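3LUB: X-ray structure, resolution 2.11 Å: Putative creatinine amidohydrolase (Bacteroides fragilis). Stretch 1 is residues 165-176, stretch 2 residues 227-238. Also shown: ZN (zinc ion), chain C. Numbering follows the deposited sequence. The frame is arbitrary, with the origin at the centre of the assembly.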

# COMPACT_ATOMS: atom_id res chain seq x y z
N GLY F 165 6.00 -9.43 -35.21
CA GLY F 165 5.98 -10.38 -36.31
C GLY F 165 5.39 -9.72 -37.52
O GLY F 165 5.50 -8.51 -37.68
N GLU F 166 4.74 -10.51 -38.37
CA GLU F 166 4.29 -10.01 -39.65
C GLU F 166 3.19 -9.02 -39.50
O GLU F 166 3.20 -8.01 -40.17
CB GLU F 166 3.86 -11.17 -40.58
CG GLU F 166 3.71 -10.74 -42.06
CD GLU F 166 3.27 -11.89 -42.96
OE1 GLU F 166 3.85 -12.99 -42.84
OE2 GLU F 166 2.36 -11.69 -43.77
N SER F 167 2.24 -9.31 -38.63
CA SER F 167 1.09 -8.45 -38.43
C SER F 167 1.43 -7.09 -37.81
O SER F 167 0.95 -6.04 -38.29
CB SER F 167 0.07 -9.18 -37.53
OG SER F 167 0.69 -9.69 -36.36
N GLU F 168 2.20 -7.10 -36.72
CA GLU F 168 2.59 -5.83 -36.09
C GLU F 168 3.47 -5.03 -37.05
O GLU F 168 3.37 -3.80 -37.10
CB GLU F 168 3.33 -6.06 -34.76
CG GLU F 168 2.46 -5.94 -33.53
CD GLU F 168 3.22 -5.90 -32.21
OE1 GLU F 168 4.30 -6.53 -32.12
OE2 GLU F 168 2.70 -5.27 -31.25
N THR F 169 4.37 -5.71 -37.75
CA THR F 169 5.25 -5.00 -38.70
C THR F 169 4.44 -4.39 -39.83
O THR F 169 4.67 -3.25 -40.19
CB THR F 169 6.35 -5.89 -39.29
OG1 THR F 169 7.09 -6.48 -38.22
CG2 THR F 169 7.28 -5.06 -40.12
N SER F 170 3.47 -5.13 -40.37
CA SER F 170 2.65 -4.64 -41.47
C SER F 170 1.87 -3.42 -41.07
O SER F 170 1.80 -2.47 -41.82
CB SER F 170 1.66 -5.71 -42.00
OG SER F 170 2.35 -6.80 -42.61
N VAL F 171 1.26 -3.47 -39.89
CA VAL F 171 0.41 -2.37 -39.45
C VAL F 171 1.27 -1.13 -39.16
O VAL F 171 0.86 -0.03 -39.46
CB VAL F 171 -0.46 -2.77 -38.24
CG1 VAL F 171 -1.34 -1.58 -37.78
CG2 VAL F 171 -1.32 -4.04 -38.57
N MSE F 172 2.49 -1.31 -38.65
CA MSE F 172 3.43 -0.18 -38.47
C MSE F 172 3.82 0.38 -39.84
O MSE F 172 3.90 1.58 -40.01
CB MSE F 172 4.70 -0.60 -37.73
CG MSE F 172 5.61 0.57 -37.36
SE MSE F 172 4.71 1.93 -36.18
CE MSE F 172 4.51 0.93 -34.48
N MSE F 173 4.08 -0.50 -40.82
CA MSE F 173 4.47 -0.05 -42.15
C MSE F 173 3.39 0.80 -42.77
O MSE F 173 3.68 1.77 -43.48
CB MSE F 173 4.83 -1.22 -43.06
CG MSE F 173 6.18 -1.83 -42.76
SE MSE F 173 6.43 -3.53 -43.69
CE MSE F 173 7.05 -2.90 -45.57
N HIS F 174 2.14 0.45 -42.48
CA HIS F 174 0.99 1.22 -42.95
C HIS F 174 0.89 2.58 -42.29
O HIS F 174 0.88 3.61 -42.96
CB HIS F 174 -0.28 0.42 -42.74
CG HIS F 174 -1.54 1.19 -42.92
ND1 HIS F 174 -1.89 1.78 -44.11
CD2 HIS F 174 -2.57 1.42 -42.07
CE1 HIS F 174 -3.06 2.36 -43.99
NE2 HIS F 174 -3.50 2.16 -42.76
N TYR F 175 0.84 2.59 -40.97
CA TYR F 175 0.65 3.82 -40.22
C TYR F 175 1.89 4.69 -40.14
O TYR F 175 1.77 5.89 -40.22
CB TYR F 175 0.17 3.52 -38.79
CG TYR F 175 -1.31 3.21 -38.68
CD1 TYR F 175 -2.27 4.13 -39.11
CD2 TYR F 175 -1.75 2.02 -38.14
CE1 TYR F 175 -3.63 3.84 -39.00
CE2 TYR F 175 -3.08 1.73 -38.03
CZ TYR F 175 -4.02 2.66 -38.45
OH TYR F 175 -5.34 2.34 -38.32
N HIS F 176 3.07 4.10 -39.91
CA HIS F 176 4.30 4.89 -39.78
C HIS F 176 5.46 4.24 -40.51
O HIS F 176 6.39 3.74 -39.90
CB HIS F 176 4.67 5.10 -38.31
CG HIS F 176 3.70 5.96 -37.57
ND1 HIS F 176 3.74 7.33 -37.62
CD2 HIS F 176 2.63 5.64 -36.80
CE1 HIS F 176 2.75 7.82 -36.89
NE2 HIS F 176 2.05 6.81 -36.40
N GLU F 227 0.48 -2.70 -47.32
CA GLU F 227 -0.83 -3.09 -47.80
C GLU F 227 -1.49 -4.19 -46.98
O GLU F 227 -2.68 -4.15 -46.74
CB GLU F 227 -0.75 -3.59 -49.25
CG GLU F 227 -2.11 -3.95 -49.81
CD GLU F 227 -2.06 -4.29 -51.26
OE1 GLU F 227 -1.73 -3.39 -52.08
OE2 GLU F 227 -2.36 -5.46 -51.58
N LYS F 228 -0.73 -5.20 -46.59
CA LYS F 228 -1.29 -6.18 -45.66
C LYS F 228 -1.82 -5.51 -44.39
O LYS F 228 -2.87 -5.86 -43.90
CB LYS F 228 -0.28 -7.25 -45.30
CG LYS F 228 0.04 -8.26 -46.40
CD LYS F 228 1.10 -9.19 -45.90
CE LYS F 228 1.35 -10.32 -46.82
NZ LYS F 228 2.57 -11.13 -46.46
N GLY F 229 -1.09 -4.53 -43.87
CA GLY F 229 -1.46 -3.82 -42.64
C GLY F 229 -2.71 -2.99 -42.83
O GLY F 229 -3.62 -2.99 -42.00
N GLU F 230 -2.77 -2.31 -43.97
CA GLU F 230 -3.92 -1.48 -44.34
C GLU F 230 -5.20 -2.28 -44.39
O GLU F 230 -6.25 -1.81 -43.92
CB GLU F 230 -3.69 -0.82 -45.69
CG GLU F 230 -4.86 -0.01 -46.20
CD GLU F 230 -4.55 0.67 -47.53
OE1 GLU F 230 -3.92 0.03 -48.42
OE2 GLU F 230 -4.91 1.86 -47.67
N ARG F 231 -5.12 -3.47 -44.98
CA ARG F 231 -6.31 -4.31 -45.13
C ARG F 231 -6.83 -4.93 -43.82
O ARG F 231 -8.04 -5.02 -43.62
CB ARG F 231 -6.03 -5.40 -46.17
CG ARG F 231 -5.76 -4.77 -47.50
CD ARG F 231 -5.78 -5.74 -48.62
NE ARG F 231 -5.65 -5.01 -49.87
CZ ARG F 231 -5.53 -5.58 -51.07
NH1 ARG F 231 -5.53 -6.91 -51.20
NH2 ARG F 231 -5.41 -4.80 -52.14
N TYR F 232 -5.91 -5.36 -42.98
CA TYR F 232 -6.23 -5.86 -41.66
C TYR F 232 -6.87 -4.80 -40.78
O TYR F 232 -7.79 -5.12 -40.04
CB TYR F 232 -4.96 -6.40 -41.00
CG TYR F 232 -5.11 -7.07 -39.64
CD1 TYR F 232 -6.13 -8.01 -39.38
CD2 TYR F 232 -4.19 -6.81 -38.63
CE1 TYR F 232 -6.22 -8.63 -38.15
CE2 TYR F 232 -4.28 -7.44 -37.41
CZ TYR F 232 -5.30 -8.33 -37.17
OH TYR F 232 -5.37 -8.91 -35.93
N VAL F 233 -6.39 -3.56 -40.80
CA VAL F 233 -6.93 -2.56 -39.86
C VAL F 233 -8.29 -2.09 -40.27
O VAL F 233 -9.07 -1.69 -39.40
CB VAL F 233 -5.97 -1.35 -39.54
CG1 VAL F 233 -4.62 -1.87 -38.97
CG2 VAL F 233 -5.78 -0.40 -40.73
N LYS F 234 -8.62 -2.16 -41.56
CA LYS F 234 -9.95 -1.72 -42.01
C LYS F 234 -11.10 -2.34 -41.20
O LYS F 234 -11.90 -1.60 -40.62
CB LYS F 234 -10.16 -1.93 -43.53
CG LYS F 234 -11.25 -1.01 -44.09
CD LYS F 234 -11.72 -1.45 -45.51
CE LYS F 234 -12.88 -0.57 -46.00
NZ LYS F 234 -13.28 -0.89 -47.40
N PRO F 235 -11.19 -3.68 -41.14
CA PRO F 235 -12.25 -4.27 -40.30
C PRO F 235 -12.15 -3.98 -38.77
O PRO F 235 -13.19 -3.87 -38.09
CB PRO F 235 -12.11 -5.78 -40.58
CG PRO F 235 -10.70 -5.95 -41.02
CD PRO F 235 -10.39 -4.73 -41.80
N ILE F 236 -10.92 -3.90 -38.25
CA ILE F 236 -10.67 -3.58 -36.82
C ILE F 236 -11.30 -2.22 -36.53
O ILE F 236 -12.11 -2.05 -35.61
CB ILE F 236 -9.11 -3.63 -36.48
CG1 ILE F 236 -8.55 -5.05 -36.67
CG2 ILE F 236 -8.82 -3.15 -35.05
CD1 ILE F 236 -6.99 -5.13 -36.63
N VAL F 237 -10.96 -1.25 -37.38
CA VAL F 237 -11.46 0.13 -37.25
C VAL F 237 -12.96 0.22 -37.30
O VAL F 237 -13.58 0.93 -36.49
CB VAL F 237 -10.80 1.05 -38.30
CG1 VAL F 237 -11.64 2.35 -38.46
CG2 VAL F 237 -9.32 1.34 -37.85
N GLU F 238 -13.56 -0.53 -38.22
CA GLU F 238 -15.01 -0.52 -38.39
C GLU F 238 -15.75 -1.17 -37.21
O GLU F 238 -16.79 -0.65 -36.73
CB GLU F 238 -15.36 -1.22 -39.74
CG GLU F 238 -16.80 -0.93 -40.22
CD GLU F 238 -17.84 -1.67 -39.40
OE1 GLU F 238 -17.58 -2.85 -39.05
OE2 GLU F 238 -18.89 -1.07 -39.08
ZN ZN C . 3.86 -5.22 -29.75
O HOH W 1 3.60 -6.99 -28.67

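The two helices cross almost at right angles, 95° between their N-to-C directions, and at the crossing their backbones nearly touch: Val171 CA and Gly229 CA lie 4.0 Å apart, and the axes approach to 6.9 Å. Gly229 makes this possible. A CB placed on it would point toward the first helix and stand 2.2 Å from Ser170 O and 2.8 Å from Val171 N, both clashes. With only hydrogens there, Gly229 CA comes to 3.9 Å from Val171 N, and the small side chain of Ser170 fits beside it, Ser170 CB lying 3.5 Å from Gly229 N.

Ser170 points toward the partner helix. In the m rotamer, Ser170 OG donates to Glu166 O at 2.9 Å, one turn back, a bond that helps satisfy a hydroxyl buried at the tight crossing.

From this pinch point the contact spreads in two chemically different directions. On one side lies charge. Lys228 leaves its helix toward the partner, m at chi1 and t through the rest of its length, and Lys228 NZ donates to Glu166 OE2 at 2.8 Å in a salt bridge, the sole hydrogen bond between the stretches. Glu166 leaves its backbone sideways, but its t, t chain carries the carboxylate in to meet the ammonium. Long side chains suit this place because they span the gap that opens as the helices diverge.

On the other side the packing is apolar. Val171 CG1 lies 3.5 Å from Val233 CG1; Val171 CG2 lies 4.0 Å from Val233 CG1 as well, and 4.0 Å from Tyr232 CD2 at the edge of that ring. Val233, one turn after Gly229, also receives Tyr175, whose CE2 lies 4.0 Å from Val233 CG1. Tyr175 starts sideways, but its ring extends along the groove until Tyr175 OH is 4.1 Å from Val237 CG2; that hydroxyl is hydrogen-bonded elsewhere in the structure.

His174 has the largest area covered by the other stretch. Its t rotamer lays the ring against the second helix, with Glu230 CA 3.7 Å from the centroid of the His174 ring and only 4° off the ring normal, a CH-pi contact over the face. A flat ring suits this position because it packs against the backbone itself, leaving the Glu230 carboxylate to extend outward on the exposed side. The rule is economical: glycine sets the approach, and larger side chains fill the space around it.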